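Local coordinates for protein PppA (Pseudomonas aeruginosa, PDB 6JKV) that probably acts as a manganese-dependent serine/threonine protein phosphatase of the PP2C family and is a key regulatory component of the type VI secretion system, at residues R239-L244 against A256-A261; R142-R147 against S223-V228; L56-D61 against D78-I83. One frame throughout, in Å; residues are numbered along the deposited sequence.

Contact 1: residues R239-L244 against A256-A261; sequences RSLVHL and ALVVRA
L241 and V242, the two residues that meet A256, ride on a helical turn whose shortest backbone hydrogen bond is 2.9 Å, from L244 N to S240 O. Across to the strand the evidence is wholly apolar. The methyl CB of A256 is approached by two side chains of the helix: L241 CD1 lies 4.0 Å from A256 CB, and V242 CG2 lies 4.4 Å from A256 CB. At A256 CB the directions to these two methyls are about 106° apart, so the alanine methyl sits in the notch between the leucine and the valine. L241 has its CG anti to the carbonyl carbon (chi1 -75°), which sends the branch toward the strand. Its CD1 then spans to the next inward-facing residue, where it lies 4.3 Å from V258 CG2; L257 between them points the other way. V258 also receives P234, V237 and V238 from the start of the same helix, and L210 on the neighbouring strand touches both L241 and V258. The segment axes approach to 8.6 Å at 152°, hence roughly antiparallel. The connection 248-253 reverses the chain, so that strand 254-261 runs back beneath helix 234-247. Such a helix laid on the outer face of one sheet belongs to the layered alpha-beta-beta-alpha sandwich of PP2C phosphatases.

Contact 2: residues R142-R147 against S223-V228; sequences RLYRLR and SELRDV
Y144 and L225 have like first torsions: in each, CG is anti to the carbonyl carbon (chi1 -66° and -65°), and this aims the ring from the strand and the leucine branch from the helix at one another. The two side chains cross at about a right angle, and a single methyl does the touching. L225 CD1 sits over one face of the Y144 ring, 4.0 Å from Y144 CZ and equally far from Y144 CE1, hence nearer the hydroxyl end than the ring's root. That end is secured from the strand itself: R142 NH1 donates to Y144 OH over 2.8 Å, with the oxygen in the guanidinium plane. Two residues further along the strand, L146 CD1 meets the aliphatic part of R226, 3.8 Å from R226 CG. The arginine chain bends beyond that point and turns its charge to other partners: R226 NE and NH2 both grip D227 OD1, NH2 at 2.9 Å, while NH1 donates to G149 O. L151 of the adjoining strand 150-153 touches Y144, L225 and R226. The two apolar contacts set helix 222-229 against the outer face of the sheet that holds strand 142-147, as one of the flanking helices of the PP2C beta-sandwich.

Contact 3: residues L56-D61 against D78-I83; sequences LWVVAD and DTLRRI
L80 is the one helix residue that meets the strand, and it does so with different parts of itself: a branch methyl for V58, the root of the side chain and the backbone carbonyl for L56. Its CG lies anti to the carbonyl carbon (chi1 -70°) and the branch then runs on extended (chi2 -167°), which carries CD1 down to the sheet. There L80 CD1 lies 3.8 Å from V58 CG2, the two side chains crossing at about a right angle. V58 presents this methyl because CG1 takes the place anti to the backbone N (chi1 176°), with CG2 anti to the carbonyl carbon. L56 approaches from further back along the strand. Its CD2 comes to 3.7 Å from L80 O, and its nearest side-chain partner is L80 CB, at 4.2 Å from L56 CD2. That carbonyl is not without a polar partner, since I83 N donates to L80 O at 3.3 Å. L123 on strand 120-129 also touches L80, and L96 and Y92 of helix 89-114 touch L56, so the leucines belong to a wider apolar layer between helices and sheet. The neighbouring charge is kept off this layer: R81 leads its end away from the strand and gives NH1 to D78 OD1 over 2.8 Å, a salt bridge within the helix. Residues L56 and V58 look to the helices, whereas W57 and V59 pack on L257 of the opposing sheet. Further along the strand lies D61, whose two carboxylate oxygens bind manganese: OD1 shares an ion with G62 O, OD2 another with D214 and D252. An aspartate bridging two metal ions is a hallmark of the PP2C active site; here its strand packs under helix 69-82 of the alpha-beta-beta-alpha sandwich.

How the contacts relate
Along the chain the order is 3, 2, 1, each contact closing before the next opens. Contacts 1 and 2 are neighbours, centres about 10 Å apart: both use the sheet of strands 142-147 and 254-261, and their consecutive helices, 222-229 and 234-247, touch through L241 CG and V228 CG1 at 3.6 Å. Contact 3 belongs to the other sheet, its centre about 18 Å from that of contact 1 and about 22 Å from that of contact 2, which lies across the chain's centre. The sheets meet at several points, among them V259 CG2 and W57 CG at 3.5 Å. Contacts 1 and 2 put helices on one sheet, contact 3 on the other, and contact 3 alone includes a manganese ligand, D61.

Contact 1: residues R239-L244 against A256-A261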
loop_
_atom_site.group_PDB
_atom_site.type_symbol
_atom_site.label_atom_id
_atom_site.label_comp_id
_atom_site.label_asym_id
_atom_site.label_seq_id
_atom_site.Cartn_x
_atom_site.Cartn_y
_atom_site.Cartn_z
ATOM N N ARG A 239 13.914 -3.959 -5.403
ATOM C CA ARG A 239 14.816 -5.034 -4.912
ATOM C C ARG A 239 15.868 -4.443 -3.971
ATOM O O ARG A 239 16.247 -5.130 -3.003
ATOM C CB ARG A 239 15.472 -5.788 -6.071
ATOM C CG ARG A 239 14.843 -7.150 -6.313
ATOM C CD ARG A 239 14.643 -7.417 -7.777
ATOM N NE ARG A 239 13.713 -8.515 -7.995
ATOM C CZ ARG A 239 12.457 -8.389 -8.415
ATOM N NH1 ARG A 239 11.929 -7.199 -8.652
ATOM N NH2 ARG A 239 11.710 -9.465 -8.579
ATOM N N SER A 240 16.343 -3.223 -4.233
ATOM C CA SER A 240 17.344 -2.546 -3.367
ATOM C C SER A 240 16.680 -2.129 -2.050
ATOM O O SER A 240 17.329 -2.236 -0.987
ATOM C CB SER A 240 17.973 -1.384 -4.060
ATOM O OG SER A 240 18.528 -1.788 -5.300
ATOM N N LEU A 241 15.425 -1.685 -2.100
ATOM C CA LEU A 241 14.683 -1.314 -0.870
ATOM C C LEU A 241 14.545 -2.541 0.031
ATOM O O LEU A 241 14.888 -2.444 1.229
ATOM C CB LEU A 241 13.310 -0.756 -1.239
ATOM C CG LEU A 241 13.300 0.661 -1.802
ATOM C CD1 LEU A 241 11.942 0.962 -2.420
ATOM C CD2 LEU A 241 13.640 1.669 -0.716
ATOM N N VAL A 242 14.070 -3.652 -0.534
ATOM C CA VAL A 242 13.849 -4.909 0.229
ATOM C C VAL A 242 15.206 -5.390 0.761
ATOM O O VAL A 242 15.266 -5.772 1.948
ATOM C CB VAL A 242 13.125 -5.964 -0.629
ATOM C CG1 VAL A 242 13.125 -7.336 0.025
ATOM C CG2 VAL A 242 11.703 -5.516 -0.946
ATOM N N HIS A 243 16.261 -5.327 -0.059
ATOM C CA HIS A 243 17.625 -5.765 0.337
ATOM C C HIS A 243 18.091 -4.957 1.554
ATOM O O HIS A 243 18.618 -5.571 2.498
ATOM C CB HIS A 243 18.621 -5.664 -0.827
ATOM C CG HIS A 243 20.045 -5.789 -0.396
ATOM N ND1 HIS A 243 21.001 -4.821 -0.680
ATOM C CD2 HIS A 243 20.670 -6.742 0.326
ATOM C CE1 HIS A 243 22.160 -5.190 -0.175
ATOM N NE2 HIS A 243 21.983 -6.366 0.451
ATOM N N LEU A 244 17.927 -3.631 1.524
ATOM C CA LEU A 244 18.321 -2.758 2.659
ATOM C C LEU A 244 17.542 -3.180 3.912
ATOM O O LEU A 244 18.169 -3.326 4.984
ATOM C CB LEU A 244 18.059 -1.293 2.304
ATOM C CG LEU A 244 18.253 -0.289 3.442
ATOM C CD1 LEU A 244 19.684 -0.299 3.964
ATOM C CD2 LEU A 244 17.870 1.106 2.991
ATOM N N ALA A 256 7.627 -3.634 -1.323
ATOM C CA ALA A 256 7.867 -2.348 -2.000
ATOM C C ALA A 256 7.324 -2.447 -3.422
ATOM O O ALA A 256 7.527 -3.484 -4.085
ATOM C CB ALA A 256 9.336 -2.001 -1.978
ATOM N N LEU A 257 6.616 -1.406 -3.837
ATOM C CA LEU A 257 6.083 -1.270 -5.210
ATOM C C LEU A 257 6.395 0.147 -5.681
ATOM O O LEU A 257 5.967 1.111 -5.005
ATOM C CB LEU A 257 4.581 -1.552 -5.195
ATOM C CG LEU A 257 3.972 -1.963 -6.530
ATOM C CD1 LEU A 257 2.757 -2.868 -6.322
ATOM C CD2 LEU A 257 3.596 -0.722 -7.319
ATOM N N VAL A 258 7.147 0.259 -6.775
ATOM C CA VAL A 258 7.600 1.568 -7.313
ATOM C C VAL A 258 6.926 1.794 -8.663
ATOM O O VAL A 258 6.876 0.857 -9.478
ATOM C CB VAL A 258 9.134 1.671 -7.390
ATOM C CG1 VAL A 258 9.580 2.850 -8.251
ATOM C CG2 VAL A 258 9.718 1.781 -5.994
ATOM N N VAL A 259 6.403 2.999 -8.847
ATOM C CA VAL A 259 5.775 3.451 -10.111
ATOM C C VAL A 259 6.529 4.696 -10.573
ATOM O O VAL A 259 6.784 5.597 -9.743
ATOM C CB VAL A 259 4.275 3.732 -9.920
ATOM C CG1 VAL A 259 3.605 4.134 -11.223
ATOM C CG2 VAL A 259 3.559 2.537 -9.311
ATOM N N ARG A 260 6.853 4.747 -11.859
ATOM C CA ARG A 260 7.532 5.910 -12.470
ATOM C C ARG A 260 6.711 6.408 -13.659
ATOM O O ARG A 260 6.340 5.586 -14.504
ATOM C CB ARG A 260 8.948 5.545 -12.911
ATOM C CG ARG A 260 9.696 6.719 -13.530
ATOM C CD ARG A 260 11.129 6.369 -13.831
ATOM N NE ARG A 260 11.980 6.467 -12.655
ATOM C CZ ARG A 260 12.466 7.598 -12.170
ATOM N NH1 ARG A 260 12.150 8.756 -12.733
ATOM N NH2 ARG A 260 13.269 7.564 -11.118
ATOM N N ALA A 261 6.474 7.721 -13.714
ATOM C CA ALA A 261 5.725 8.391 -14.795
ATOM C C ALA A 261 6.701 8.952 -15.831
ATOM O O ALA A 261 7.764 9.466 -15.427
ATOM C CB ALA A 261 4.863 9.478 -14.214
#

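Contact 2: residues R142-R147 against S223-V228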
loop_
_atom_site.group_PDB
_atom_site.type_symbol
_atom_site.label_atom_id
_atom_site.label_comp_id
_atom_site.label_asym_id
_atom_site.label_seq_id
_atom_site.Cartn_x
_atom_site.Cartn_y
_atom_site.Cartn_z
ATOM N N ARG A 142 2.022 2.853 3.262
ATOM C CA ARG A 142 2.272 4.250 2.856
ATOM C C ARG A 142 2.383 4.358 1.336
ATOM O O ARG A 142 2.773 3.371 0.652
ATOM C CB ARG A 142 3.529 4.785 3.544
ATOM C CG ARG A 142 3.352 4.990 5.038
ATOM C CD ARG A 142 4.669 5.253 5.723
ATOM N NE ARG A 142 4.506 5.453 7.155
ATOM C CZ ARG A 142 5.354 6.121 7.924
ATOM N NH1 ARG A 142 6.433 6.680 7.401
ATOM N NH2 ARG A 142 5.115 6.237 9.217
ATOM N N LEU A 143 2.012 5.534 0.837
ATOM C CA LEU A 143 2.403 6.029 -0.496
ATOM C C LEU A 143 3.274 7.272 -0.319
ATOM O O LEU A 143 2.854 8.209 0.404
ATOM C CB LEU A 143 1.167 6.360 -1.321
ATOM C CG LEU A 143 1.477 7.139 -2.592
ATOM C CD1 LEU A 143 2.040 6.210 -3.658
ATOM C CD2 LEU A 143 0.251 7.875 -3.084
ATOM N N TYR A 144 4.435 7.260 -0.967
ATOM C CA TYR A 144 5.344 8.419 -1.088
ATOM C C TYR A 144 5.427 8.854 -2.550
ATOM O O TYR A 144 5.264 8.020 -3.451
ATOM C CB TYR A 144 6.753 8.070 -0.619
ATOM C CG TYR A 144 6.914 7.756 0.844
ATOM C CD1 TYR A 144 6.683 6.476 1.325
ATOM C CD2 TYR A 144 7.358 8.716 1.734
ATOM C CE1 TYR A 144 6.868 6.173 2.664
ATOM C CE2 TYR A 144 7.549 8.428 3.071
ATOM C CZ TYR A 144 7.306 7.150 3.537
ATOM O OH TYR A 144 7.509 6.843 4.854
ATOM N N ARG A 145 5.700 10.135 -2.765
ATOM C CA ARG A 145 6.029 10.658 -4.110
ATOM C C ARG A 145 7.447 11.220 -4.089
ATOM O O ARG A 145 7.756 12.010 -3.196
ATOM C CB ARG A 145 5.026 11.722 -4.545
ATOM C CG ARG A 145 5.482 12.499 -5.774
ATOM C CD ARG A 145 4.448 13.461 -6.294
ATOM N NE ARG A 145 4.172 14.506 -5.327
ATOM C CZ ARG A 145 3.207 15.405 -5.447
ATOM N NH1 ARG A 145 2.411 15.386 -6.504
ATOM N NH2 ARG A 145 3.021 16.294 -4.489
ATOM N N LEU A 146 8.271 10.802 -5.048
ATOM C CA LEU A 146 9.581 11.426 -5.318
ATOM C C LEU A 146 9.429 12.350 -6.522
ATOM O O LEU A 146 9.079 11.866 -7.617
ATOM C CB LEU A 146 10.630 10.347 -5.585
ATOM C CG LEU A 146 12.052 10.864 -5.767
ATOM C CD1 LEU A 146 12.654 11.221 -4.420
ATOM C CD2 LEU A 146 12.915 9.840 -6.479
ATOM N N ARG A 147 9.682 13.638 -6.316
ATOM C CA ARG A 147 9.645 14.661 -7.377
ATOM C C ARG A 147 10.851 15.586 -7.207
ATOM O O ARG A 147 11.064 16.087 -6.098
ATOM C CB ARG A 147 8.332 15.440 -7.307
ATOM C CG ARG A 147 8.256 16.614 -8.270
ATOM C CD ARG A 147 6.907 17.296 -8.150
ATOM N NE ARG A 147 5.850 16.571 -8.838
ATOM C CZ ARG A 147 4.566 16.933 -8.860
ATOM N NH1 ARG A 147 4.165 18.009 -8.211
ATOM N NH2 ARG A 147 3.684 16.217 -9.532
ATOM N N SER A 223 14.904 9.526 4.447
ATOM C CA SER A 223 16.070 10.041 3.687
ATOM C C SER A 223 16.726 8.892 2.918
ATOM O O SER A 223 17.167 9.110 1.769
ATOM C CB SER A 223 17.053 10.772 4.571
ATOM O OG SER A 223 17.587 9.920 5.567
ATOM N N GLU A 224 16.775 7.703 3.515
ATOM C CA GLU A 224 17.313 6.499 2.834
ATOM C C GLU A 224 16.331 6.050 1.753
ATOM O O GLU A 224 16.788 5.650 0.683
ATOM C CB GLU A 224 17.607 5.397 3.848
ATOM C CG GLU A 224 18.726 5.769 4.805
ATOM C CD GLU A 224 18.803 4.892 6.033
ATOM O OE1 GLU A 224 17.760 4.367 6.439
ATOM O OE2 GLU A 224 19.918 4.712 6.563
ATOM N N LEU A 225 15.023 6.136 2.003
ATOM C CA LEU A 225 14.017 5.822 0.957
ATOM C C LEU A 225 14.239 6.756 -0.236
ATOM O O LEU A 225 14.260 6.264 -1.376
ATOM C CB LEU A 225 12.597 5.965 1.513
ATOM C CG LEU A 225 12.194 4.996 2.626
ATOM C CD1 LEU A 225 10.748 5.247 3.025
ATOM C CD2 LEU A 225 12.390 3.544 2.222
ATOM N N ARG A 226 14.420 8.052 0.016
ATOM C CA ARG A 226 14.684 9.052 -1.044
ATOM C C ARG A 226 15.952 8.668 -1.821
ATOM O O ARG A 226 15.949 8.785 -3.065
ATOM C CB ARG A 226 14.833 10.445 -0.426
ATOM C CG ARG A 226 14.998 11.561 -1.448
ATOM C CD ARG A 226 16.203 12.421 -1.128
ATOM N NE ARG A 226 17.441 11.774 -1.542
ATOM C CZ ARG A 226 18.011 11.914 -2.734
ATOM N NH1 ARG A 226 17.461 12.706 -3.644
ATOM N NH2 ARG A 226 19.134 11.276 -3.019
ATOM N N ASP A 227 17.005 8.229 -1.128
ATOM C CA ASP A 227 18.280 7.831 -1.771
ATOM C C ASP A 227 18.052 6.660 -2.725
ATOM O O ASP A 227 18.505 6.732 -3.890
ATOM C CB ASP A 227 19.340 7.474 -0.733
ATOM C CG ASP A 227 19.866 8.694 -0.013
ATOM O OD1 ASP A 227 19.650 9.806 -0.521
ATOM O OD2 ASP A 227 20.468 8.516 1.053
ATOM N N VAL A 228 17.383 5.616 -2.251
ATOM C CA VAL A 228 17.186 4.370 -3.040
ATOM C C VAL A 228 16.235 4.659 -4.208
ATOM O O VAL A 228 16.488 4.142 -5.311
ATOM C CB VAL A 228 16.678 3.211 -2.165
ATOM C CG1 VAL A 228 16.496 1.951 -2.990
ATOM C CG2 VAL A 228 17.603 2.940 -0.990
#

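Contact 3: residues L56-D61 against D78-I83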
loop_
_atom_site.group_PDB
_atom_site.type_symbol
_atom_site.label_atom_id
_atom_site.label_comp_id
_atom_site.label_asym_id
_atom_site.label_seq_id
_atom_site.Cartn_x
_atom_site.Cartn_y
_atom_site.Cartn_z
ATOM N N LEU A 56 -3.373 0.715 -12.039
ATOM C CA LEU A 56 -3.689 0.351 -10.636
ATOM C C LEU A 56 -2.473 -0.286 -9.980
ATOM O O LEU A 56 -1.869 -1.196 -10.581
ATOM C CB LEU A 56 -4.864 -0.625 -10.588
ATOM C CG LEU A 56 -5.403 -0.898 -9.184
ATOM C CD1 LEU A 56 -5.863 0.388 -8.519
ATOM C CD2 LEU A 56 -6.550 -1.894 -9.242
ATOM N N TRP A 57 -2.146 0.183 -8.780
ATOM C CA TRP A 57 -1.043 -0.368 -7.956
ATOM C C TRP A 57 -1.511 -0.433 -6.510
ATOM O O TRP A 57 -2.025 0.572 -6.009
ATOM C CB TRP A 57 0.219 0.474 -8.122
ATOM C CG TRP A 57 0.600 0.608 -9.561
ATOM C CD1 TRP A 57 1.349 -0.262 -10.293
ATOM C CD2 TRP A 57 0.218 1.664 -10.455
ATOM N NE1 TRP A 57 1.470 0.185 -11.581
ATOM C CE2 TRP A 57 0.795 1.373 -11.705
ATOM C CE3 TRP A 57 -0.538 2.828 -10.316
ATOM C CZ2 TRP A 57 0.640 2.210 -12.809
ATOM C CZ3 TRP A 57 -0.691 3.656 -11.408
ATOM C CH2 TRP A 57 -0.117 3.345 -12.636
ATOM N N VAL A 58 -1.351 -1.593 -5.888
ATOM C CA VAL A 58 -1.933 -1.875 -4.555
ATOM C C VAL A 58 -0.863 -2.553 -3.709
ATOM O O VAL A 58 -0.154 -3.425 -4.232
ATOM C CB VAL A 58 -3.204 -2.738 -4.668
ATOM C CG1 VAL A 58 -3.744 -3.106 -3.296
ATOM C CG2 VAL A 58 -4.280 -2.055 -5.505
ATOM N N VAL A 59 -0.766 -2.147 -2.447
ATOM C CA VAL A 59 -0.072 -2.914 -1.383
ATOM C C VAL A 59 -1.040 -3.078 -0.207
ATOM O O VAL A 59 -1.672 -2.088 0.181
ATOM C CB VAL A 59 1.233 -2.229 -0.964
ATOM C CG1 VAL A 59 1.843 -2.904 0.257
ATOM C CG2 VAL A 59 2.229 -2.181 -2.114
ATOM N N ALA A 60 -1.147 -4.295 0.326
ATOM C CA ALA A 60 -2.041 -4.629 1.455
ATOM C C ALA A 60 -1.266 -5.415 2.513
ATOM O O ALA A 60 -0.704 -6.464 2.178
ATOM C CB ALA A 60 -3.237 -5.402 0.949
ATOM N N ASP A 61 -1.242 -4.909 3.743
ATOM C CA ASP A 61 -0.560 -5.561 4.885
ATOM C C ASP A 61 -1.603 -6.339 5.691
ATOM O O ASP A 61 -2.370 -5.713 6.439
ATOM C CB ASP A 61 0.177 -4.541 5.752
ATOM C CG ASP A 61 0.969 -5.186 6.877
ATOM O OD1 ASP A 61 0.734 -6.382 7.150
ATOM O OD2 ASP A 61 1.803 -4.487 7.486
ATOM N N ASP A 78 -7.228 -9.494 -5.371
ATOM C CA ASP A 78 -8.040 -10.208 -6.391
ATOM C C ASP A 78 -9.320 -9.434 -6.717
ATOM O O ASP A 78 -9.693 -9.408 -7.906
ATOM C CB ASP A 78 -8.414 -11.621 -5.948
ATOM C CG ASP A 78 -7.223 -12.552 -5.793
ATOM O OD1 ASP A 78 -6.129 -12.210 -6.306
ATOM O OD2 ASP A 78 -7.391 -13.605 -5.140
ATOM N N THR A 79 -10.001 -8.887 -5.707
ATOM C CA THR A 79 -11.241 -8.097 -5.913
ATOM C C THR A 79 -10.907 -6.831 -6.712
ATOM O O THR A 79 -11.672 -6.479 -7.636
ATOM C CB THR A 79 -11.931 -7.761 -4.582
ATOM O OG1 THR A 79 -12.225 -8.976 -3.885
ATOM C CG2 THR A 79 -13.202 -6.959 -4.792
ATOM N N LEU A 80 -9.795 -6.171 -6.384
ATOM C CA LEU A 80 -9.424 -4.902 -7.059
ATOM C C LEU A 80 -8.960 -5.208 -8.484
ATOM O O LEU A 80 -9.281 -4.420 -9.392
ATOM C CB LEU A 80 -8.359 -4.169 -6.244
ATOM C CG LEU A 80 -8.858 -3.588 -4.920
ATOM C CD1 LEU A 80 -7.828 -2.631 -4.349
ATOM C CD2 LEU A 80 -10.213 -2.894 -5.075
ATOM N N ARG A 81 -8.287 -6.339 -8.691
ATOM C CA ARG A 81 -7.784 -6.712 -10.032
ATOM C C ARG A 81 -8.968 -6.898 -10.988
ATOM O O ARG A 81 -8.859 -6.482 -12.157
ATOM C CB ARG A 81 -6.915 -7.974 -9.965
ATOM C CG ARG A 81 -6.140 -8.243 -11.249
ATOM C CD ARG A 81 -5.667 -9.679 -11.362
ATOM N NE ARG A 81 -4.476 -9.950 -10.563
ATOM C CZ ARG A 81 -4.471 -10.575 -9.380
ATOM N NH1 ARG A 81 -5.599 -11.017 -8.832
ATOM N NH2 ARG A 81 -3.324 -10.781 -8.754
ATOM N N ARG A 82 -10.076 -7.471 -10.514
ATOM C CA ARG A 82 -11.191 -7.858 -11.411
ATOM C C ARG A 82 -12.011 -6.626 -11.809
ATOM O O ARG A 82 -12.819 -6.738 -12.748
ATOM C CB ARG A 82 -12.056 -8.947 -10.775
ATOM C CG ARG A 82 -13.312 -8.466 -10.068
ATOM C CD ARG A 82 -14.283 -9.629 -9.910
ATOM N NE ARG A 82 -13.559 -10.864 -9.633
ATOM C CZ ARG A 82 -13.054 -11.200 -8.445
ATOM N NH1 ARG A 82 -13.219 -10.408 -7.396
ATOM N NH2 ARG A 82 -12.394 -12.338 -8.301
ATOM N N ILE A 83 -11.845 -5.494 -11.131
ATOM C CA ILE A 83 -12.638 -4.272 -11.443
ATOM C C ILE A 83 -12.256 -3.766 -12.833
ATOM O O ILE A 83 -11.083 -3.553 -13.118
ATOM C CB ILE A 83 -12.446 -3.192 -10.373
ATOM C CG1 ILE A 83 -13.097 -3.623 -9.056
ATOM C CG2 ILE A 83 -12.970 -1.848 -10.872
ATOM C CD1 ILE A 83 -12.802 -2.700 -7.910
#